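Uncharacterized protein (Desulfovibrio desulfuricans subsp. desulfuricans str. G20, PDB 2Q30) is of unknown function but belongs to the RmlC-like cupins, whose double-stranded beta-helix barrel often houses a metal or ligand site in relatives. Local coordinates at residues V23-H28 and D99-V104; L57-L62 and H92-V97; E67-G70 and A74-P77. All coordinates share one frame; numbering follows the deposited sequence.

Interaction 1: residues V23-H28 and D99-V104; sequences VMELVH and DMKVLV
Lys101 and Glu25 face each other across strand 34-40, which lies between strands 23-29 and 100-107 in the larger sheet. From CB, the lysine sets out with CG anti to the backbone N (chi1 -169°), and CG, CD and CE carry on fully extended, with Thr39, Val15 and Leu62 packed along the chain. At the tip, NZ stops 4.1 Å from Glu25 OE2, beyond salt-bridge range, and the two side chains cross at about a right angle. Two waters bridge them. One donates to Glu25 OE2 at 2.8 Å and accepts from Lys101 NZ at 2.9 Å; the other also accepts from Lys101 NZ but reaches Glu25 OE2 only weakly. The ammonium group is further gripped by the carbonyl O of Leu11. Farther along, Val27 CG2 meets Leu103 CD1 at 3.9 Å, again across Ile35 of the intervening strand, where Val27 and His28 form a classic beta bulge. Val60 and Val83 of the second subunit pack against this apolar pair. With water and a backbone carbonyl as direct partners of the lysine, the attraction between the opposite charges is probably softened: a water-bridged meeting of charges beside a small apolar contact.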
# COMPACT_ATOMS: atom_id res chain seq x y z
N VAL A 23 -12.89 -8.74 -8.32
CA VAL A 23 -12.29 -8.11 -9.48
C VAL A 23 -10.82 -7.88 -9.14
O VAL A 23 -10.50 -7.32 -8.09
CB VAL A 23 -12.92 -6.73 -9.83
CG1 VAL A 23 -12.10 -5.99 -10.89
CG2 VAL A 23 -14.38 -6.89 -10.32
N MSE A 24 -9.95 -8.29 -10.06
CA MSE A 24 -8.49 -8.14 -9.96
C MSE A 24 -8.06 -7.18 -11.03
O MSE A 24 -8.39 -7.39 -12.18
CB MSE A 24 -7.81 -9.49 -10.19
CG MSE A 24 -6.29 -9.42 -10.43
SE MSE A 24 -5.51 -11.19 -10.39
CE MSE A 24 -3.91 -10.84 -11.46
N GLU A 25 -7.29 -6.15 -10.68
CA GLU A 25 -6.80 -5.16 -11.67
C GLU A 25 -5.32 -4.92 -11.50
O GLU A 25 -4.88 -4.66 -10.40
CB GLU A 25 -7.58 -3.84 -11.57
CG GLU A 25 -9.06 -3.96 -11.93
CD GLU A 25 -9.94 -2.80 -11.41
OE1 GLU A 25 -10.60 -2.14 -12.24
OE2 GLU A 25 -10.01 -2.59 -10.18
N LEU A 26 -4.57 -4.96 -12.59
CA LEU A 26 -3.14 -4.71 -12.57
C LEU A 26 -2.93 -3.21 -12.46
O LEU A 26 -3.48 -2.47 -13.26
CB LEU A 26 -2.48 -5.19 -13.86
CG LEU A 26 -0.95 -5.07 -13.93
CD1 LEU A 26 -0.27 -5.84 -12.77
CD2 LEU A 26 -0.51 -5.60 -15.28
N VAL A 27 -2.17 -2.79 -11.46
CA VAL A 27 -1.89 -1.38 -11.24
C VAL A 27 -0.55 -1.08 -11.87
O VAL A 27 -0.41 -0.13 -12.62
CB VAL A 27 -1.95 -1.02 -9.73
CG1 VAL A 27 -1.52 0.44 -9.44
CG2 VAL A 27 -3.39 -1.30 -9.21
N HIS A 28 0.44 -1.91 -11.57
CA HIS A 28 1.79 -1.71 -12.07
C HIS A 28 2.55 -3.03 -12.11
O HIS A 28 2.31 -3.94 -11.28
CB HIS A 28 2.50 -0.71 -11.14
CG HIS A 28 3.89 -0.37 -11.53
ND1 HIS A 28 4.19 0.57 -12.50
CD2 HIS A 28 5.08 -0.83 -11.08
CE1 HIS A 28 5.49 0.68 -12.62
NE2 HIS A 28 6.06 -0.16 -11.78
N ASP A 99 -18.06 -4.28 1.55
CA ASP A 99 -17.46 -4.02 0.21
C ASP A 99 -16.04 -3.51 0.52
O ASP A 99 -15.86 -2.68 1.41
CB ASP A 99 -18.22 -2.99 -0.60
CG ASP A 99 -19.60 -3.46 -1.03
OD1 ASP A 99 -19.95 -4.64 -0.87
OD2 ASP A 99 -20.30 -2.61 -1.58
N MSE A 100 -15.06 -4.03 -0.20
CA MSE A 100 -13.67 -3.81 0.17
C MSE A 100 -12.75 -3.76 -1.01
O MSE A 100 -12.96 -4.46 -2.01
CB MSE A 100 -13.27 -4.99 1.04
CG MSE A 100 -11.98 -4.87 1.80
SE MSE A 100 -11.47 -6.63 2.43
CE MSE A 100 -10.54 -7.22 0.96
N LYS A 101 -11.72 -2.92 -0.90
CA LYS A 101 -10.66 -2.89 -1.89
C LYS A 101 -9.32 -2.96 -1.18
O LYS A 101 -9.10 -2.28 -0.15
CB LYS A 101 -10.77 -1.70 -2.83
CG LYS A 101 -9.84 -1.78 -4.02
CD LYS A 101 -10.11 -0.67 -5.02
CE LYS A 101 -9.22 -0.76 -6.28
NZ LYS A 101 -9.66 0.26 -7.31
N VAL A 102 -8.44 -3.79 -1.73
CA VAL A 102 -7.08 -3.94 -1.23
C VAL A 102 -6.07 -3.77 -2.36
O VAL A 102 -6.40 -3.95 -3.51
CB VAL A 102 -6.85 -5.31 -0.52
CG1 VAL A 102 -7.82 -5.46 0.64
CG2 VAL A 102 -6.94 -6.48 -1.50
N LEU A 103 -4.84 -3.40 -1.98
CA LEU A 103 -3.73 -3.25 -2.90
C LEU A 103 -2.66 -4.22 -2.47
O LEU A 103 -2.27 -4.24 -1.32
CB LEU A 103 -3.17 -1.83 -2.84
CG LEU A 103 -2.15 -1.49 -3.94
CD1 LEU A 103 -2.76 -1.64 -5.35
CD2 LEU A 103 -1.65 -0.06 -3.72
N VAL A 104 -2.16 -4.99 -3.43
CA VAL A 104 -1.14 -5.97 -3.17
C VAL A 104 0.10 -5.55 -3.92
O VAL A 104 0.01 -5.29 -5.09
CB VAL A 104 -1.60 -7.37 -3.64
CG1 VAL A 104 -0.48 -8.44 -3.37
CG2 VAL A 104 -2.90 -7.74 -2.96
O HOH W 1 -11.76 -1.31 -8.43
O HOH W 2 -7.62 -0.57 -9.13

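Interaction 2: residues L57-L62 and H92-V97; sequences LNIVVL and HGVRAV
The interior of the cupin barrel is where strands 56-63 and 92-96 meet, one from each of the two antiparallel sheets, so side chains alone bridge them. Leu57 and His92 come from opposite directions. Leu57 CD1 sits over one face of the imidazole, 3.8 Å from the ring centroid and 25° off the normal: a CH-pi contact displaced toward the rim, nearest NE2 and CD2. The second methyl, Leu57 CD2, lies 3.8 Å from His92 CE1, so both methyls lie over the same face, CD1 toward the CD2-NE2 side and CD2 toward the ND1-CE1 side. In His92, CG stands between the backbone N and the carbonyl carbon (chi1 53°), a crowded position that lifts the imidazole toward strand 56-63. The hydrogen bond from ND1 to the carbonyl O of Thr90 helps set the turn of the ring, which also meets the ring of His49 edge-to-face. Two residues on, Ile59 CD1 and Val94 CG2 meet tip to tip at 3.9 Å, an apolar touch between buried branches. Around this pair the core closes from several strands: Val102 and Leu84 pack on Ile59 from its sheet neighbours 100-107 and 82-87, Phe68 reaches it from strand 66-69, and Phe40 of strand 34-40 together with Met100 lies against Val94.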
# COMPACT_ATOMS: atom_id res chain seq x y z
N LEU A 57 4.96 -10.30 -0.11
CA LEU A 57 3.90 -9.39 -0.54
C LEU A 57 3.42 -8.59 0.64
O LEU A 57 3.58 -9.01 1.79
CB LEU A 57 2.69 -10.10 -1.17
CG LEU A 57 1.77 -10.96 -0.28
CD1 LEU A 57 0.43 -11.16 -0.94
CD2 LEU A 57 2.42 -12.26 0.02
N ASN A 58 2.82 -7.44 0.36
CA ASN A 58 2.09 -6.73 1.39
C ASN A 58 0.69 -6.49 0.83
O ASN A 58 0.54 -6.27 -0.38
CB ASN A 58 2.83 -5.49 1.93
CG ASN A 58 2.78 -4.29 1.01
OD1 ASN A 58 1.76 -3.66 0.85
ND2 ASN A 58 3.93 -3.92 0.50
N ILE A 59 -0.32 -6.60 1.68
CA ILE A 59 -1.70 -6.38 1.29
C ILE A 59 -2.19 -5.22 2.15
O ILE A 59 -2.24 -5.36 3.36
CB ILE A 59 -2.59 -7.60 1.53
CG1 ILE A 59 -2.04 -8.82 0.80
CG2 ILE A 59 -4.04 -7.26 1.12
CD1 ILE A 59 -2.89 -10.09 0.93
N VAL A 60 -2.59 -4.12 1.51
CA VAL A 60 -3.06 -2.93 2.21
C VAL A 60 -4.55 -2.77 2.00
O VAL A 60 -5.01 -2.77 0.87
CB VAL A 60 -2.35 -1.67 1.67
CG1 VAL A 60 -2.77 -0.44 2.51
CG2 VAL A 60 -0.84 -1.89 1.73
N VAL A 61 -5.32 -2.64 3.08
CA VAL A 61 -6.77 -2.45 2.97
C VAL A 61 -7.00 -0.95 2.74
O VAL A 61 -6.75 -0.15 3.63
CB VAL A 61 -7.56 -2.93 4.22
CG1 VAL A 61 -9.04 -2.79 3.97
CG2 VAL A 61 -7.21 -4.40 4.55
N LEU A 62 -7.47 -0.62 1.56
CA LEU A 62 -7.74 0.76 1.16
C LEU A 62 -9.10 1.24 1.59
O LEU A 62 -9.27 2.42 1.87
CB LEU A 62 -7.71 0.88 -0.35
CG LEU A 62 -6.46 0.40 -1.07
CD1 LEU A 62 -6.73 0.48 -2.57
CD2 LEU A 62 -5.26 1.23 -0.65
N HIS A 92 -1.91 -17.24 1.77
CA HIS A 92 -2.59 -15.98 2.09
C HIS A 92 -3.84 -15.84 1.23
O HIS A 92 -3.86 -16.28 0.09
CB HIS A 92 -1.69 -14.78 1.84
CG HIS A 92 -1.09 -14.77 0.46
ND1 HIS A 92 0.07 -15.44 0.16
CD2 HIS A 92 -1.51 -14.19 -0.69
CE1 HIS A 92 0.35 -15.26 -1.12
NE2 HIS A 92 -0.60 -14.51 -1.66
N GLY A 93 -4.83 -15.18 1.80
CA GLY A 93 -6.09 -14.93 1.14
C GLY A 93 -6.74 -13.77 1.81
O GLY A 93 -6.24 -13.29 2.86
N VAL A 94 -7.83 -13.31 1.21
CA VAL A 94 -8.55 -12.13 1.75
C VAL A 94 -10.04 -12.40 1.66
O VAL A 94 -10.48 -12.88 0.65
CB VAL A 94 -8.23 -10.88 0.93
CG1 VAL A 94 -9.04 -9.71 1.44
CG2 VAL A 94 -6.73 -10.56 0.98
N ARG A 95 -10.78 -12.09 2.73
CA ARG A 95 -12.22 -12.23 2.79
C ARG A 95 -12.80 -10.87 3.10
O ARG A 95 -12.35 -10.21 4.03
CB ARG A 95 -12.58 -13.23 3.87
CG ARG A 95 -14.01 -13.71 3.83
CD ARG A 95 -14.19 -14.80 4.86
NE ARG A 95 -13.48 -15.99 4.44
CZ ARG A 95 -12.79 -16.84 5.20
NH1 ARG A 95 -12.59 -16.66 6.50
NH2 ARG A 95 -12.22 -17.87 4.61
N ALA A 96 -13.78 -10.43 2.32
CA ALA A 96 -14.41 -9.14 2.52
C ALA A 96 -15.64 -9.30 3.42
O ALA A 96 -16.52 -10.11 3.12
CB ALA A 96 -14.83 -8.57 1.22
N VAL A 97 -15.68 -8.54 4.52
CA VAL A 97 -16.87 -8.50 5.39
C VAL A 97 -17.83 -7.44 4.80
O VAL A 97 -19.03 -7.68 4.70
CB VAL A 97 -16.51 -8.21 6.87
CG1 VAL A 97 -17.78 -7.93 7.69
CG2 VAL A 97 -15.72 -9.41 7.46

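Interaction 3: residues E67-G70 and A74-P77; sequences EFVG and AVIP
Glu67 holds CG beside its backbone N (chi1 -62°) and runs extended to CD, which lays its carboxylate against Val75, the residue diagonally across the hairpin. Val75, with chi1 -60°, places CG1 beside its own backbone N, where it meets Val69 CG2 at 4.0 Å; its other methyl, CG2, lies 3.5 Å from Glu67 OE2. The glutamate therefore crosses the valine branch obliquely, while Val69 and Val75 lie side by side and point the same way from the sheet. Strands 66-69 and 75-78 form an antiparallel beta hairpin. Phe68 and Ile76 are its hydrogen-bonded pair: Phe68 N donates to Ile76 O at 2.7 Å and Ile76 N to Phe68 O at 2.8 Å. Toward the turn, Gly70 N donates to Ala74 O at 2.8 Å, with a less straight N-H...O angle of 143°. Between these rungs Val75 CA approaches Phe68 O at 3.3 Å, a CA-H...O contact. On the face bearing Phe68 and Ile76, their CB atoms come within 4.1 Å. The phenylalanine ring is buried against Ile59, Val61, Ala82 and Leu84, and Ser8 of the second subunit packs on both Phe68 and Ile76. On the face of the two valines, Arg95 of strand 92-96 touches both. Its NH2 makes a salt bridge with Asp73, whereas NH1 has a long, weak ion pair with Glu67 OE1, so that attraction is probably modest. The backbone ladder thus supplies the hydrogen bonding of the hairpin, while its two faces differ in chemistry: one sends an aromatic ring into the hydrophobic core, the other combines valine methyls with a glutamate and an arginine.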
# COMPACT_ATOMS: atom_id res chain seq x y z
N GLU A 67 -10.93 -9.66 6.40
CA GLU A 67 -10.02 -10.55 7.12
C GLU A 67 -8.90 -10.99 6.21
O GLU A 67 -9.15 -11.25 5.01
CB GLU A 67 -10.78 -11.81 7.54
CG GLU A 67 -11.89 -11.53 8.45
CD GLU A 67 -12.66 -12.76 8.85
OE1 GLU A 67 -13.04 -13.55 7.97
OE2 GLU A 67 -12.92 -12.89 10.05
N PHE A 68 -7.69 -11.07 6.76
CA PHE A 68 -6.57 -11.71 6.07
C PHE A 68 -6.70 -13.16 6.44
O PHE A 68 -6.72 -13.49 7.63
CB PHE A 68 -5.23 -11.19 6.55
CG PHE A 68 -5.04 -9.75 6.31
CD1 PHE A 68 -5.07 -9.25 5.00
CD2 PHE A 68 -4.79 -8.88 7.35
CE1 PHE A 68 -4.88 -7.90 4.75
CE2 PHE A 68 -4.57 -7.53 7.10
CZ PHE A 68 -4.63 -7.04 5.81
N VAL A 69 -6.75 -14.03 5.45
CA VAL A 69 -6.95 -15.46 5.69
C VAL A 69 -5.62 -16.20 5.43
O VAL A 69 -4.81 -15.79 4.59
CB VAL A 69 -8.10 -16.00 4.82
CG1 VAL A 69 -8.47 -17.44 5.20
CG2 VAL A 69 -9.31 -15.11 4.98
N GLY A 70 -5.38 -17.28 6.19
CA GLY A 70 -4.17 -18.07 6.04
C GLY A 70 -4.44 -19.55 6.10
O GLY A 70 -5.56 -20.02 5.85
N ALA A 74 -7.42 -19.75 8.99
CA ALA A 74 -7.18 -18.93 10.19
C ALA A 74 -7.22 -17.47 9.73
O ALA A 74 -6.70 -17.15 8.65
CB ALA A 74 -5.86 -19.27 10.82
N VAL A 75 -7.83 -16.58 10.54
CA VAL A 75 -8.02 -15.18 10.11
C VAL A 75 -7.45 -14.11 11.03
O VAL A 75 -7.39 -14.30 12.24
CB VAL A 75 -9.53 -14.86 9.87
CG1 VAL A 75 -10.11 -15.78 8.79
CG2 VAL A 75 -10.33 -14.97 11.17
N ILE A 76 -7.03 -13.01 10.41
CA ILE A 76 -6.53 -11.82 11.09
C ILE A 76 -7.48 -10.71 10.64
O ILE A 76 -7.66 -10.52 9.43
CB ILE A 76 -5.11 -11.45 10.66
CG1 ILE A 76 -4.12 -12.58 11.01
CG2 ILE A 76 -4.70 -10.13 11.32
CD1 ILE A 76 -2.66 -12.31 10.56
N PRO A 77 -8.10 -9.97 11.59
CA PRO A 77 -8.98 -8.88 11.16
C PRO A 77 -8.22 -7.89 10.30
O PRO A 77 -7.06 -7.60 10.56
CB PRO A 77 -9.43 -8.25 12.48
CG PRO A 77 -9.36 -9.36 13.46
CD PRO A 77 -8.13 -10.13 13.06

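Interactions 1 and 2 share a sheet: strands 100-107 and 56-63 are neighbours, joined by a probable hydrogen bond from Val60 N to Leu103 O, 2.8 Å, and the centres of the two contacts lie about 9 Å apart. Interaction 2 then leads to interaction 3, also about 9 Å away between centres, through the second sheet, where Val69 N probably hydrogen-bonds to Gly93 O at 2.7 Å. Interactions 1 and 3 do not touch; their centres are about 17 Å apart. The three contacts thus step from an outer strand of one sheet, across the barrel interior, to the outer hairpin of the other. A bound 1,2-ethanediol, probably from the crystallisation liquor, lies about 3 Å from the Lys101 side chain. All three contacts reach the second subunit.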